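Local coordinates for putative polysaccharide deacetylase (Bdellovibrio bacteriovorus HD100, PDB 5JP6), which probably removes acetyl groups from peptidoglycan, as a zinc-dependent carbohydrate esterase of family 4 with a NodB-like fold, at residues A[183-186]-A[187-190]; A[336-339]-A[340-343]; A[118-121]-A[122-126]. The protein carries 1 engineered substitution. All coordinates share one frame; numbering follows the deposited sequence.

Interaction 1: A[183-186]-A[187-190]; sequences YTDA and ILRA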
ATOM      1  N   TYR A 183      -6.001  -7.520   3.037  1.00 20.05           N
ATOM      2  CA  TYR A 183      -6.222  -6.189   3.593  1.00 20.98           C
ATOM      3  C   TYR A 183      -6.967  -5.263   2.649  1.00 20.43           C
ATOM      4  O   TYR A 183      -7.706  -4.368   3.099  1.00 20.10           O
ATOM      5  CB  TYR A 183      -4.929  -5.511   4.037  1.00 19.91           C
ATOM      6  CG  TYR A 183      -3.897  -6.385   4.717  1.00 18.82           C
ATOM      7  CD1 TYR A 183      -4.223  -7.413   5.605  1.00 20.31           C
ATOM      8  CD2 TYR A 183      -2.553  -6.112   4.510  1.00 19.89           C
ATOM      9  CE1 TYR A 183      -3.226  -8.187   6.189  1.00 21.05           C
ATOM     10  CE2 TYR A 183      -1.558  -6.865   5.089  1.00 21.41           C
ATOM     11  CZ  TYR A 183      -1.905  -7.913   5.936  1.00 20.62           C
ATOM     12  OH  TYR A 183      -0.904  -8.692   6.482  1.00 22.66           O
ATOM     13  N   THR A 184      -6.753  -5.447   1.358  1.00 19.54           N
ATOM     14  CA  THR A 184      -7.378  -4.580   0.396  1.00 19.33           C
ATOM     15  C   THR A 184      -8.905  -4.692   0.483  1.00 19.54           C
ATOM     16  O   THR A 184      -9.607  -3.680   0.427  1.00 18.95           O
ATOM     17  CB  THR A 184      -6.843  -4.882  -1.039  1.00 19.40           C
ATOM     18  OG1 THR A 184      -5.448  -4.614  -1.075  1.00 20.11           O
ATOM     19  CG2 THR A 184      -7.568  -4.027  -2.059  1.00 20.47           C
ATOM     20  N   ASP A 185      -9.415  -5.927   0.637  1.00 20.13           N
ATOM     21  CA  ASP A 185     -10.856  -6.123   0.764  1.00 20.48           C
ATOM     22  C   ASP A 185     -11.369  -5.386   2.022  1.00 20.23           C
ATOM     23  O   ASP A 185     -12.454  -4.845   2.003  1.00 20.66           O
ATOM     24  CB  ASP A 185     -11.228  -7.608   0.761  1.00 23.04           C
ATOM     25  CG  ASP A 185     -11.109  -8.236  -0.593  1.00 24.91           C
ATOM     26  OD1 ASP A 185     -11.664  -7.678  -1.544  1.00 26.72           O
ATOM     27  OD2 ASP A 185     -10.395  -9.296  -0.685  1.00 30.90           O
ATOM     28  N   ALA A 186     -10.614  -5.388   3.121  1.00 19.80           N
ATOM     29  CA  ALA A 186     -11.039  -4.634   4.314  1.00 19.67           C
ATOM     30  C   ALA A 186     -11.126  -3.125   4.008  1.00 18.86           C
ATOM     31  O   ALA A 186     -12.073  -2.461   4.398  1.00 19.69           O
ATOM     32  CB  ALA A 186     -10.102  -4.877   5.487  1.00 20.28           C
ATOM     33  N   ILE A 187     -10.141  -2.610   3.282  1.00 18.90           N
ATOM     34  CA  ILE A 187     -10.151  -1.218   2.868  1.00 18.84           C
ATOM     35  C   ILE A 187     -11.378  -0.952   1.952  1.00 18.19           C
ATOM     36  O   ILE A 187     -12.105   0.044   2.135  1.00 18.69           O
ATOM     37  CB  ILE A 187      -8.783  -0.790   2.298  1.00 19.22           C
ATOM     38  CG1 ILE A 187      -7.754  -0.642   3.445  1.00 22.17           C
ATOM     39  CG2 ILE A 187      -8.926   0.485   1.479  1.00 20.10           C
ATOM     40  CD1 ILE A 187      -6.315  -0.658   3.005  1.00 24.50           C
ATOM     41  N   LEU A 188     -11.642  -1.854   1.010  1.00 18.02           N
ATOM     42  CA  LEU A 188     -12.814  -1.716   0.133  1.00 18.20           C
ATOM     43  C   LEU A 188     -14.109  -1.658   0.940  1.00 17.97           C
ATOM     44  O   LEU A 188     -14.989  -0.855   0.652  1.00 19.23           O
ATOM     45  CB  LEU A 188     -12.892  -2.849  -0.879  1.00 19.53           C
ATOM     46  CG  LEU A 188     -11.820  -2.884  -1.950  1.00 19.49           C
ATOM     47  CD1 LEU A 188     -11.980  -4.087  -2.854  1.00 20.49           C
ATOM     48  CD2 LEU A 188     -11.826  -1.610  -2.802  1.00 19.49           C
ATOM     49  N   ARG A 189     -14.233  -2.530   1.945  1.00 18.92           N
ATOM     50  CA  ARG A 189     -15.459  -2.545   2.763  1.00 20.43           C
ATOM     51  C   ARG A 189     -15.629  -1.213   3.468  1.00 21.37           C
ATOM     52  O   ARG A 189     -16.717  -0.644   3.495  1.00 21.33           O
ATOM     53  CB  ARG A 189     -15.423  -3.658   3.796  1.00 24.11           C
ATOM     54  CG  ARG A 189     -15.517  -5.037   3.185  1.00 27.03           C
ATOM     55  CD  ARG A 189     -15.698  -6.091   4.239  1.00 32.08           C
ATOM     56  NE  ARG A 189     -14.464  -6.393   4.980  1.00 32.43           N
ATOM     57  CZ  ARG A 189     -13.544  -7.291   4.622  1.00 30.24           C
ATOM     58  NH1 ARG A 189     -13.650  -7.961   3.490  1.00 33.17           N
ATOM     59  NH2 ARG A 189     -12.489  -7.501   5.398  1.00 31.24           N
ATOM     60  N   ALA A 190     -14.533  -0.710   4.000  1.00 19.88           N
ATOM     61  CA  ALA A 190     -14.584   0.557   4.751  1.00 20.11           C
ATOM     62  C   ALA A 190     -14.980   1.720   3.836  1.00 19.15           C
ATOM     63  O   ALA A 190     -15.821   2.555   4.183  1.00 19.92           O
ATOM     64  CB  ALA A 190     -13.254   0.832   5.421  1.00 19.97           C
TER
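The first turns of helix 183-193, the crossover helix between parallel strands 170-176 and 199-202, bring Asp185 and Ala186 under the side chain of Arg189. The arginine leaves the helix with CG beside the backbone N (chi1 -69°) and bends again at chi3, which folds its guanidinium back over the preceding turn. One face of that flat group then covers Asp185 O and Ala186 CA, both offset toward its rim. Arg189 NH2 lies 3.5 Å from Ala186 CB, and Arg189 NH1 passes 3.7 Å from Asp185 CB. Although their charges are opposite, the arginine does not pair with the carboxylate of Asp185: Asp185 OD1 and Arg189 NH1 stay 5.4 Å apart, and OD1 instead forms a salt bridge with Arg216 of helix 211-219. On its way there the aspartate crosses the side chain of Leu188, with Asp185 OD1 3.8 Å from Leu188 CD1.

Beneath these side chains the helical bonds run from i+4 to i. Leu188 N gives the shortest, 2.8 Å to Thr184 O, and Leu188 CG also rests on that carbonyl oxygen, 3.3 Å away. Ile187 N reaches Tyr183 O at 3.0 Å. At the start of the helix, the buried hydroxyl of Thr184 is bonded to His180 N and Asp336, while Tyr183 stacks on the ring of His180 and bonds through OH to Asn95. Ile187 and Ala190 pack against helix 339-354, and Leu188 against helix 211-219, the two-sided burial of an amphipathic helix in a parallel beta-alpha-beta unit of the NodB-type deacetylase domain.

Interaction 2: A[336-339]-A[340-343]; sequences DIQR and RTAE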
ATOM      1  N   ASP A 336      -2.267  -0.094   0.786  1.00 17.79           N
ATOM      2  CA  ASP A 336      -3.328  -1.060   1.133  1.00 18.31           C
ATOM      3  C   ASP A 336      -2.681  -2.425   1.498  1.00 18.12           C
ATOM      4  O   ASP A 336      -3.379  -3.310   1.986  1.00 21.54           O
ATOM      5  CB  ASP A 336      -4.462  -1.190   0.102  1.00 18.98           C
ATOM      6  CG  ASP A 336      -3.984  -1.503  -1.287  1.00 18.40           C
ATOM      7  OD1 ASP A 336      -3.003  -0.851  -1.721  1.00 19.46           O
ATOM      8  OD2 ASP A 336      -4.580  -2.383  -1.967  1.00 20.10           O
ATOM      9  N   ILE A 337      -1.372  -2.567   1.335  1.00 17.68           N
ATOM     10  CA  ILE A 337      -0.637  -3.741   1.832  1.00 18.47           C
ATOM     11  C   ILE A 337      -0.197  -3.614   3.295  1.00 17.98           C
ATOM     12  O   ILE A 337       0.399  -4.540   3.857  1.00 19.52           O
ATOM     13  CB  ILE A 337       0.578  -4.086   0.929  1.00 21.03           C
ATOM     14  CG1 ILE A 337       1.608  -2.964   0.923  1.00 21.92           C
ATOM     15  CG2 ILE A 337       0.115  -4.382  -0.491  1.00 22.14           C
ATOM     16  CD1 ILE A 337       2.949  -3.365   0.400  1.00 28.35           C
ATOM     17  N   GLN A 338      -0.525  -2.479   3.926  1.00 17.53           N
ATOM     18  CA  GLN A 338      -0.182  -2.251   5.321  1.00 17.95           C
ATOM     19  C   GLN A 338      -1.420  -2.621   6.177  1.00 17.09           C
ATOM     20  O   GLN A 338      -2.451  -1.946   6.128  1.00 19.20           O
ATOM     21  CB  GLN A 338       0.185  -0.790   5.565  1.00 20.25           C
ATOM     22  CG  GLN A 338       0.811  -0.543   6.935  1.00 21.96           C
ATOM     23  CD  GLN A 338       2.223  -1.160   7.028  1.00 21.85           C
ATOM     24  OE1 GLN A 338       3.144  -0.887   6.219  1.00 25.92           O
ATOM     25  NE2 GLN A 338       2.376  -2.036   7.958  1.00 26.87           N
ATOM     26  N   ARG A 339      -1.305  -3.684   6.965  1.00 18.21           N
ATOM     27  CA  ARG A 339      -2.450  -4.147   7.753  1.00 18.66           C
ATOM     28  C   ARG A 339      -3.026  -3.052   8.617  1.00 18.97           C
ATOM     29  O   ARG A 339      -4.261  -2.863   8.677  1.00 19.81           O
ATOM     30  CB  ARG A 339      -2.107  -5.366   8.601  1.00 19.58           C
ATOM     31  CG  ARG A 339      -3.245  -5.692   9.529  1.00 20.45           C
ATOM     32  CD  ARG A 339      -3.159  -7.052  10.134  1.00 21.81           C
ATOM     33  NE  ARG A 339      -4.327  -7.271  10.977  1.00 21.80           N
ATOM     34  CZ  ARG A 339      -4.477  -8.283  11.807  1.00 21.45           C
ATOM     35  NH1 ARG A 339      -3.564  -9.230  11.862  1.00 22.21           N
ATOM     36  NH2 ARG A 339      -5.585  -8.370  12.523  1.00 22.23           N
ATOM     37  N   ARG A 340      -2.159  -2.289   9.272  1.00 18.87           N
ATOM     38  CA  ARG A 340      -2.668  -1.329  10.253  1.00 19.84           C
ATOM     39  C   ARG A 340      -3.507  -0.247   9.581  1.00 18.11           C
ATOM     40  O   ARG A 340      -4.442   0.248  10.169  1.00 18.77           O
ATOM     41  CB  ARG A 340      -1.530  -0.716  11.040  1.00 19.32           C
ATOM     42  CG  ARG A 340      -1.966   0.050  12.266  1.00 20.74           C
ATOM     43  CD  ARG A 340      -0.742   0.437  13.091  1.00 21.56           C
ATOM     44  NE  ARG A 340       0.158  -0.659  13.403  1.00 23.20           N
ATOM     45  CZ  ARG A 340       0.132  -1.421  14.512  1.00 22.76           C
ATOM     46  NH1 ARG A 340      -0.812  -1.301  15.417  1.00 22.12           N
ATOM     47  NH2 ARG A 340       1.068  -2.315  14.704  1.00 23.19           N
ATOM     48  N   THR A 341      -3.178   0.062   8.331  1.00 17.49           N
ATOM     49  CA  THR A 341      -3.991   1.001   7.564  1.00 17.73           C
ATOM     50  C   THR A 341      -5.410   0.491   7.355  1.00 17.41           C
ATOM     51  O   THR A 341      -6.395   1.265   7.512  1.00 19.14           O
ATOM     52  CB  THR A 341      -3.287   1.345   6.254  1.00 18.69           C
ATOM     53  OG1 THR A 341      -2.038   1.973   6.557  1.00 19.52           O
ATOM     54  CG2 THR A 341      -4.129   2.258   5.339  1.00 19.01           C
ATOM     55  N   ALA A 342      -5.549  -0.802   7.048  1.00 18.22           N
ATOM     56  CA  ALA A 342      -6.900  -1.397   6.938  1.00 18.43           C
ATOM     57  C   ALA A 342      -7.587  -1.357   8.327  1.00 18.30           C
ATOM     58  O   ALA A 342      -8.796  -1.049   8.427  1.00 20.36           O
ATOM     59  CB  ALA A 342      -6.840  -2.810   6.369  1.00 22.03           C
ATOM     60  N   GLU A 343      -6.838  -1.639   9.414  1.00 18.68           N
ATOM     61  CA  GLU A 343      -7.436  -1.669  10.731  1.00 19.80           C
ATOM     62  C   GLU A 343      -8.008  -0.313  11.140  1.00 20.30           C
ATOM     63  O   GLU A 343      -8.991  -0.267  11.868  1.00 20.25           O
ATOM     64  CB  GLU A 343      -6.399  -2.099  11.788  1.00 20.08           C
ATOM     65  CG  GLU A 343      -5.879  -3.520  11.640  1.00 21.80           C
ATOM     66  CD  GLU A 343      -6.837  -4.570  12.169  1.00 22.52           C
ATOM     67  OE1 GLU A 343      -7.693  -4.301  13.054  1.00 24.91           O
ATOM     68  OE2 GLU A 343      -6.704  -5.747  11.721  1.00 21.31           O
TER
HETATM   69  O   HOH W   1       0.625  -3.093   9.964  1.00 22.42           O
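Arg339 reaches along its own helix to Glu343. Its CB lies close to Arg340 N, and Arg339 CG comes 4.0 Å from Glu343 CG. CG stands opposite the backbone N (chi1 172°), and from CG to NE the chain is extended. CD comes within van der Waals range of Glu343 OE2. Arg339 NE meets Glu343 OE2 at 2.9 Å and Arg339 NH2 meets the same oxygen at 3.0 Å, a side-on salt bridge in which two nitrogens converge on one atom. OE2 lies in the guanidinium plane, but the carboxylate plane is turned 44° from it, and both donors approach from one face of the carboxylate. NE comes on the anti side, NH2 from above the plane. NH1 forms salt bridges with Glu94 and Asp118. Glu343 bends at chi2 (-79°); its OE2 also accepts from Ala134 N, and its OE1 pairs with Arg125.

This i to i+4 pair spans the first turn of helix 339-354, which a short loop joins to strand 330-335 of the parallel sheet, with Gln338 at the N-cap position and its side chain about 10 Å from the bound zinc ion. Gln338 O receives weak bonds from Thr341 N and Ala342 N; the first strong i+4 to i bond is Glu343 N to Arg339 O, 2.9 Å. The glutamine side chain crosses that of Thr341 at about a right angle, Gln338 CB 3.7 Å from Thr341 OG1, while the threonine hydroxyl bonds to Asp307. Bent at chi2, Gln338 brings NE2 to a water 2.9 Å away that also accepts from Arg340 N, 3.0 Å from it.

Interaction 3: A[118-121]-A[122-126]; sequences DEHF and DEQRE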
ATOM      1  N   ASP A 118      -2.200 -11.124  15.689  1.00 23.97           N
ATOM      2  CA  ASP A 118      -3.629 -10.968  15.771  1.00 23.87           C
ATOM      3  C   ASP A 118      -4.086 -10.483  17.152  1.00 22.75           C
ATOM      4  O   ASP A 118      -4.994  -9.657  17.265  1.00 25.11           O
ATOM      5  CB  ASP A 118      -4.341 -12.256  15.379  1.00 23.35           C
ATOM      6  CG  ASP A 118      -4.198 -12.605  13.904  1.00 24.87           C
ATOM      7  OD1 ASP A 118      -3.704 -11.783  13.098  1.00 24.91           O
ATOM      8  OD2 ASP A 118      -4.579 -13.756  13.537  1.00 26.25           O
ATOM      9  N   GLU A 119      -3.450 -10.978  18.202  1.00 24.65           N
ATOM     10  CA  GLU A 119      -3.752 -10.552  19.579  1.00 25.96           C
ATOM     11  C   GLU A 119      -3.373  -9.072  19.777  1.00 25.79           C
ATOM     12  O   GLU A 119      -4.110  -8.295  20.397  1.00 25.64           O
ATOM     13  CB  GLU A 119      -3.002 -11.433  20.589  1.00 30.28           C
ATOM     14  CG  GLU A 119      -3.192 -10.978  22.011  1.00 33.69           C
ATOM     15  CD  GLU A 119      -2.513 -11.908  23.007  1.00 41.63           C
ATOM     16  OE1 GLU A 119      -1.443 -12.486  22.706  1.00 53.93           O
ATOM     17  OE2 GLU A 119      -3.045 -12.053  24.103  1.00 46.38           O
ATOM     18  N   HIS A 120      -2.264  -8.661  19.154  1.00 24.41           N
ATOM     19  CA  HIS A 120      -1.858  -7.246  19.196  1.00 24.99           C
ATOM     20  C   HIS A 120      -2.960  -6.380  18.570  1.00 23.20           C
ATOM     21  O   HIS A 120      -3.404  -5.399  19.171  1.00 23.59           O
ATOM     22  CB  HIS A 120      -0.536  -7.030  18.466  1.00 23.95           C
ATOM     23  CG  HIS A 120      -0.257  -5.599  18.150  1.00 22.63           C
ATOM     24  ND1 HIS A 120       0.273  -4.718  19.065  1.00 26.48           N
ATOM     25  CD2 HIS A 120      -0.465  -4.886  17.023  1.00 24.60           C
ATOM     26  CE1 HIS A 120       0.390  -3.524  18.514  1.00 26.69           C
ATOM     27  NE2 HIS A 120      -0.044  -3.605  17.273  1.00 24.74           N
ATOM     28  N   PHE A 121      -3.425  -6.741  17.369  1.00 22.26           N
ATOM     29  CA  PHE A 121      -4.499  -5.925  16.715  1.00 22.46           C
ATOM     30  C   PHE A 121      -5.815  -6.026  17.466  1.00 21.06           C
ATOM     31  O   PHE A 121      -6.536  -5.059  17.473  1.00 22.48           O
ATOM     32  CB  PHE A 121      -4.632  -6.224  15.240  1.00 22.09           C
ATOM     33  CG  PHE A 121      -3.502  -5.621  14.414  1.00 20.57           C
ATOM     34  CD1 PHE A 121      -3.319  -4.247  14.226  1.00 21.60           C
ATOM     35  CD2 PHE A 121      -2.589  -6.487  13.867  1.00 21.53           C
ATOM     36  CE1 PHE A 121      -2.285  -3.786  13.439  1.00 21.92           C
ATOM     37  CE2 PHE A 121      -1.572  -6.034  13.091  1.00 22.76           C
ATOM     38  CZ  PHE A 121      -1.402  -4.679  12.901  1.00 21.75           C
ATOM     39  N   ASP A 122      -6.088  -7.135  18.153  1.00 23.41           N
ATOM     40  CA  ASP A 122      -7.262  -7.222  19.032  1.00 24.52           C
ATOM     41  C   ASP A 122      -7.188  -6.151  20.114  1.00 26.85           C
ATOM     42  O   ASP A 122      -8.156  -5.424  20.393  1.00 28.66           O
ATOM     43  CB  ASP A 122      -7.343  -8.584  19.707  1.00 27.12           C
ATOM     44  CG  ASP A 122      -7.756  -9.718  18.768  1.00 27.83           C
ATOM     45  OD1 ASP A 122      -8.241  -9.473  17.632  1.00 28.63           O
ATOM     46  OD2 ASP A 122      -7.593 -10.897  19.193  1.00 31.87           O
ATOM     47  N   GLU A 123      -6.021  -6.060  20.728  1.00 24.23           N
ATOM     48  CA  GLU A 123      -5.816  -5.106  21.830  1.00 27.91           C
ATOM     49  C   GLU A 123      -5.934  -3.671  21.330  1.00 25.36           C
ATOM     50  O   GLU A 123      -6.587  -2.813  21.949  1.00 27.55           O
ATOM     51  CB  GLU A 123      -4.439  -5.325  22.446  1.00 28.78           C
ATOM     52  CG  GLU A 123      -4.286  -6.606  23.224  1.00 34.55           C
ATOM     53  CD  GLU A 123      -2.843  -6.891  23.615  1.00 39.58           C
ATOM     54  OE1 GLU A 123      -1.971  -6.039  23.363  1.00 43.12           O
ATOM     55  OE2 GLU A 123      -2.582  -7.950  24.232  1.00 44.06           O
ATOM     56  N   GLN A 124      -5.365  -3.439  20.147  1.00 23.96           N
ATOM     57  CA  GLN A 124      -5.431  -2.114  19.495  1.00 24.84           C
ATOM     58  C   GLN A 124      -6.857  -1.691  19.190  1.00 25.79           C
ATOM     59  O   GLN A 124      -7.198  -0.547  19.311  1.00 26.25           O
ATOM     60  CB  GLN A 124      -4.607  -2.096  18.218  1.00 23.23           C
ATOM     61  CG  GLN A 124      -3.107  -2.302  18.430  1.00 24.71           C
ATOM     62  CD  GLN A 124      -2.488  -1.134  19.135  1.00 21.84           C
ATOM     63  OE1 GLN A 124      -2.467  -0.027  18.614  1.00 23.36           O
ATOM     64  NE2 GLN A 124      -1.995  -1.365  20.329  1.00 27.57           N
ATOM     65  N   ARG A 125      -7.682  -2.652  18.806  1.00 24.57           N
ATOM     66  CA  ARG A 125      -9.053  -2.403  18.440  1.00 25.94           C
ATOM     67  C   ARG A 125      -9.893  -1.935  19.647  1.00 25.69           C
ATOM     68  O   ARG A 125     -10.876  -1.192  19.490  1.00 27.29           O
ATOM     69  CB  ARG A 125      -9.607  -3.726  17.833  1.00 30.35           C
ATOM     70  CG  ARG A 125     -10.650  -3.617  16.813  1.00 36.03           C
ATOM     71  CD  ARG A 125     -10.957  -4.974  16.200  1.00 25.48           C
ATOM     72  NE  ARG A 125      -9.939  -5.435  15.276  1.00 23.85           N
ATOM     73  CZ  ARG A 125      -9.229  -6.542  15.438  1.00 22.97           C
ATOM     74  NH1 ARG A 125      -9.490  -7.376  16.445  1.00 26.03           N
ATOM     75  NH2 ARG A 125      -8.252  -6.836  14.578  1.00 24.78           N
ATOM     76  N   GLU A 126      -9.507  -2.336  20.856  1.00 27.02           N
ATOM     77  CA  GLU A 126     -10.309  -2.090  22.075  1.00 30.86           C
ATOM     78  C   GLU A 126     -10.561  -0.618  22.322  1.00 31.05           C
ATOM     79  O   GLU A 126     -11.625  -0.229  22.819  1.00 36.64           O
ATOM     80  CB  GLU A 126      -9.594  -2.653  23.315  1.00 34.11           C
ATOM     81  CG  GLU A 126      -9.602  -4.174  23.411  1.00 39.36           C
ATOM     82  CD  GLU A 126      -8.836  -4.690  24.635  1.00 44.54           C
ATOM     83  OE1 GLU A 126      -8.653  -3.914  25.617  1.00 59.29           O
ATOM     84  OE2 GLU A 126      -8.383  -5.855  24.605  1.00 56.73           O
TER
HETATM   85  O   HOH W   2      -6.748  -9.393  14.942  1.00 25.11           O
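His120 and Gln124 lie one turn apart with ring and amide planes only 6° from parallel. Gln124 CG sits over one face of the His120 imidazole, 3.8 Å from the ring centroid, in a CH-pi contact displaced toward the rim on the NE2 side. The bend at chi2 of Gln124 (-68°) holds the amide nearly parallel above the ring plane, displaced beyond the CE1-NE2 edge, with Gln124 NE2 3.7 Å from His120 CE1. His120 NE2 accepts from Arg340 NH1, and Gln124 OE1 from Asn313 N.

A second flat group lies back over the helix backbone. The guanidinium of Arg125 is laid with one face over Phe121 O, which lies 3.7 Å above the plane and near its centre. At the guanidinium edge, in plane, Arg125 NH1 holds Asp122 OD1 at 2.7 Å in a salt bridge, and Arg125 NH2 reaches a water 3.0 Å away that donates to Asp118 O. Two edge partners thus steady the rotation of the group.

On the more exposed side, Glu119 and Glu123 cross with carboxylate planes 55° apart. Their OE2 atoms approach to 4.1 Å, a like-charge contact that is probably mildly unfavourable. Underneath run regular i+4 to i backbone bonds, including Gln124 N to His120 O at 2.9 Å. An i to i+3 salt bridge (Asp122-Arg125) and i to i+4 contacts (His120-Gln124, Phe121-Arg125) mark a helix whose inner face docks on helix 339-354 through Phe121 and charged and polar pairs.

In the fold
Along the chain the order is interaction 3, then 1, then 2, each within one helix or at its start. Helices 183-193 and 339-354 both flank the parallel sheet of the NodB-type domain, and the centres of interactions 1 and 2 are 9 Å apart; they meet directly through Thr184 and Asp336. The side chains of Thr184 and Gln338 are each about 9 Å from that of the zinc ligand Asp177. Interaction 3, on helix 110-126, lies 14 Å from interaction 2 by centres and is joined to it by two salt bridges between helices 110-126 and 339-354. It does not touch interaction 1, about 7 Å away at nearest atoms. Helix 339-354 therefore links the N-terminal helices to the catalytic fold.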